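Local coordinates for lactate dehydrogenase, adjacent gene encodes predicted malate dehydrogenase (PDB 4ND2), which probably interconverts (S)-lactate and pyruvate with NAD(+)/NADH as the hydride carrier, at residues A[147-152]-A[234-239]. Residues are numbered along the deposited sequence; the frame is centred on the assembly and turned at random.
Sequences GVLDSS and FAPAAA. With A3D (3-acetylpyridine adenine dinucleotide), chain C; PYR (pyruvic acid), chain D.
Leu149 and Val148 face Ala235, Pro236 and Ala239 where the axes of segments 147-152 and 234-239 approach to 9.0 Å at 123°. Leu149 CB begins an extended course, with CG anti to the backbone N (chi1 -179°). CD1 settles on Ala235, 3.5 Å from its CB, beside the N and CD of Pro236. CD2 turns to the ligands, 3.1 Å from the acetyl oxygen O7N of the cofactor analog and 3.6 Å from the pyruvate carboxylate oxygen OXT, while also touching Pro236 CG at 3.9 Å. Pro236 continues this apolar lining: its CB lies over the C4N side of the pyridine ring and its CG is 3.6 Å from C4N, while pyruvate occupies the ring's other face. One turn on, Ala239 CB packs against CG1 of Val148 at 3.6 Å. Next to Leu149, Asp150 OD2 is hydrogen-bonded to ND1 of His177, the probable proton acceptor, so helix 147-162 contributes to both pocket wall and active-site network. Val148 also touches strand 253-261, whereas helix 234-248 packs through Pro236 and Ala237 onto helix 14-26 of the Rossmann domain, and the backbone N atoms of Phe234 and Ala235 are hydrogen-bonded to the carboxylate of Asp47 of the second subunit.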
# COMPACT_ATOMS: atom_id res chain seq x y z
N GLY A 147 -6.08 -0.24 24.31
CA GLY A 147 -5.50 -1.57 24.19
C GLY A 147 -4.58 -1.78 23.00
O GLY A 147 -3.58 -2.49 23.11
N VAL A 148 -4.91 -1.18 21.85
CA VAL A 148 -4.06 -1.29 20.66
C VAL A 148 -2.70 -0.64 20.92
O VAL A 148 -1.67 -1.19 20.54
CB VAL A 148 -4.72 -0.68 19.41
CG1 VAL A 148 -3.74 -0.64 18.24
CG2 VAL A 148 -5.96 -1.48 19.02
N LEU A 149 -2.70 0.51 21.59
CA LEU A 149 -1.46 1.19 21.95
C LEU A 149 -0.67 0.38 22.99
O LEU A 149 0.52 0.13 22.81
CB LEU A 149 -1.74 2.59 22.49
CG LEU A 149 -0.52 3.43 22.90
CD1 LEU A 149 0.37 3.73 21.70
CD2 LEU A 149 -0.97 4.71 23.58
N ASP A 150 -1.35 -0.02 24.06
CA ASP A 150 -0.72 -0.77 25.14
C ASP A 150 -0.17 -2.11 24.65
O ASP A 150 0.97 -2.47 24.95
CB ASP A 150 -1.70 -1.00 26.30
CG ASP A 150 -2.04 0.28 27.05
OD1 ASP A 150 -1.20 1.20 27.09
OD2 ASP A 150 -3.15 0.36 27.62
N SER A 151 -0.98 -2.83 23.88
CA SER A 151 -0.57 -4.12 23.32
C SER A 151 0.55 -3.98 22.29
O SER A 151 1.45 -4.81 22.24
CB SER A 151 -1.76 -4.84 22.70
OG SER A 151 -2.80 -5.01 23.65
N SER A 152 0.50 -2.91 21.48
CA SER A 152 1.57 -2.66 20.51
C SER A 152 2.91 -2.41 21.19
O SER A 152 3.94 -2.91 20.73
CB SER A 152 1.21 -1.46 19.60
OG SER A 152 0.11 -1.77 18.77
N PHE A 234 2.09 9.96 17.86
CA PHE A 234 2.26 9.21 16.61
C PHE A 234 1.57 7.83 16.68
O PHE A 234 0.79 7.48 15.80
CB PHE A 234 3.74 9.04 16.26
CG PHE A 234 4.41 10.30 15.80
CD1 PHE A 234 5.35 10.94 16.59
CD2 PHE A 234 4.08 10.86 14.57
CE1 PHE A 234 5.97 12.11 16.16
CE2 PHE A 234 4.68 12.04 14.14
CZ PHE A 234 5.63 12.66 14.93
N ALA A 235 1.88 7.07 17.72
CA ALA A 235 1.30 5.73 17.89
C ALA A 235 -0.18 5.74 18.29
O ALA A 235 -0.96 4.95 17.76
CB ALA A 235 2.12 4.89 18.86
N PRO A 236 -0.58 6.64 19.22
CA PRO A 236 -2.01 6.73 19.53
C PRO A 236 -2.88 7.08 18.31
O PRO A 236 -3.99 6.57 18.18
CB PRO A 236 -2.08 7.86 20.57
CG PRO A 236 -0.74 7.83 21.22
CD PRO A 236 0.23 7.45 20.14
N ALA A 237 -2.36 7.93 17.42
CA ALA A 237 -3.06 8.28 16.19
C ALA A 237 -3.22 7.05 15.29
O ALA A 237 -4.31 6.78 14.79
CB ALA A 237 -2.31 9.37 15.44
N ALA A 238 -2.12 6.33 15.10
CA ALA A 238 -2.11 5.14 14.25
C ALA A 238 -3.06 4.08 14.78
O ALA A 238 -3.76 3.42 14.01
CB ALA A 238 -0.70 4.59 14.12
N ALA A 239 -3.07 3.91 16.11
CA ALA A 239 -3.95 2.95 16.77
C ALA A 239 -5.42 3.25 16.48
O ALA A 239 -6.20 2.35 16.19
CB ALA A 239 -3.70 2.95 18.27
PA A3D C . -3.48 18.53 22.27
O1A A3D C . -2.36 18.57 21.27
O2A A3D C . -3.48 19.50 23.42
O5B A3D C . -4.87 18.70 21.47
C5B A3D C . -6.11 18.89 22.14
C4B A3D C . -7.01 19.67 21.20
O4B A3D C . -8.35 19.67 21.70
C3B A3D C . -6.58 21.14 21.06
O3B A3D C . -6.30 21.46 19.70
C2B A3D C . -7.76 21.93 21.59
O2B A3D C . -8.00 23.16 20.90
C1B A3D C . -8.91 20.95 21.42
N9A A3D C . -10.07 21.25 22.28
C8A A3D C . -10.08 21.73 23.54
N7A A3D C . -11.35 21.87 23.98
C5A A3D C . -12.18 21.48 23.00
C6A A3D C . -13.63 21.37 22.80
N6A A3D C . -14.50 21.72 23.78
N1A A3D C . -14.07 20.90 21.61
C2A A3D C . -13.23 20.54 20.61
N3A A3D C . -11.89 20.62 20.73
C4A A3D C . -11.32 21.07 21.88
O3 A3D C . -3.64 17.05 22.91
PN A3D C . -3.22 15.67 22.17
O1N A3D C . -1.74 15.48 22.32
O2N A3D C . -3.84 15.61 20.80
O5D A3D C . -3.98 14.61 23.10
C5D A3D C . -5.41 14.60 23.11
C4D A3D C . -5.95 13.69 24.21
O4D A3D C . -5.61 12.33 23.94
C3D A3D C . -5.40 14.01 25.60
O3D A3D C . -6.46 13.97 26.56
C2D A3D C . -4.42 12.90 25.88
O2D A3D C . -4.27 12.59 27.27
C1D A3D C . -5.08 11.75 25.13
N1N A3D C . -4.17 10.65 24.82
C2N A3D C . -4.58 9.40 25.09
C3N A3D C . -3.76 8.31 24.82
C7N A3D C . -4.22 6.91 25.12
O7N A3D C . -3.44 6.00 24.93
C8N A3D C . -5.61 6.66 25.62
C4N A3D C . -2.51 8.52 24.26
C5N A3D C . -2.11 9.82 23.99
C6N A3D C . -2.96 10.87 24.28
C PYR D . -0.30 6.96 26.62
O PYR D . 0.68 7.28 25.91
OXT PYR D . -0.49 5.76 26.95
CA PYR D . -1.22 7.98 27.11
O3 PYR D . -2.29 7.66 27.60
CB PYR D . -0.84 9.43 26.99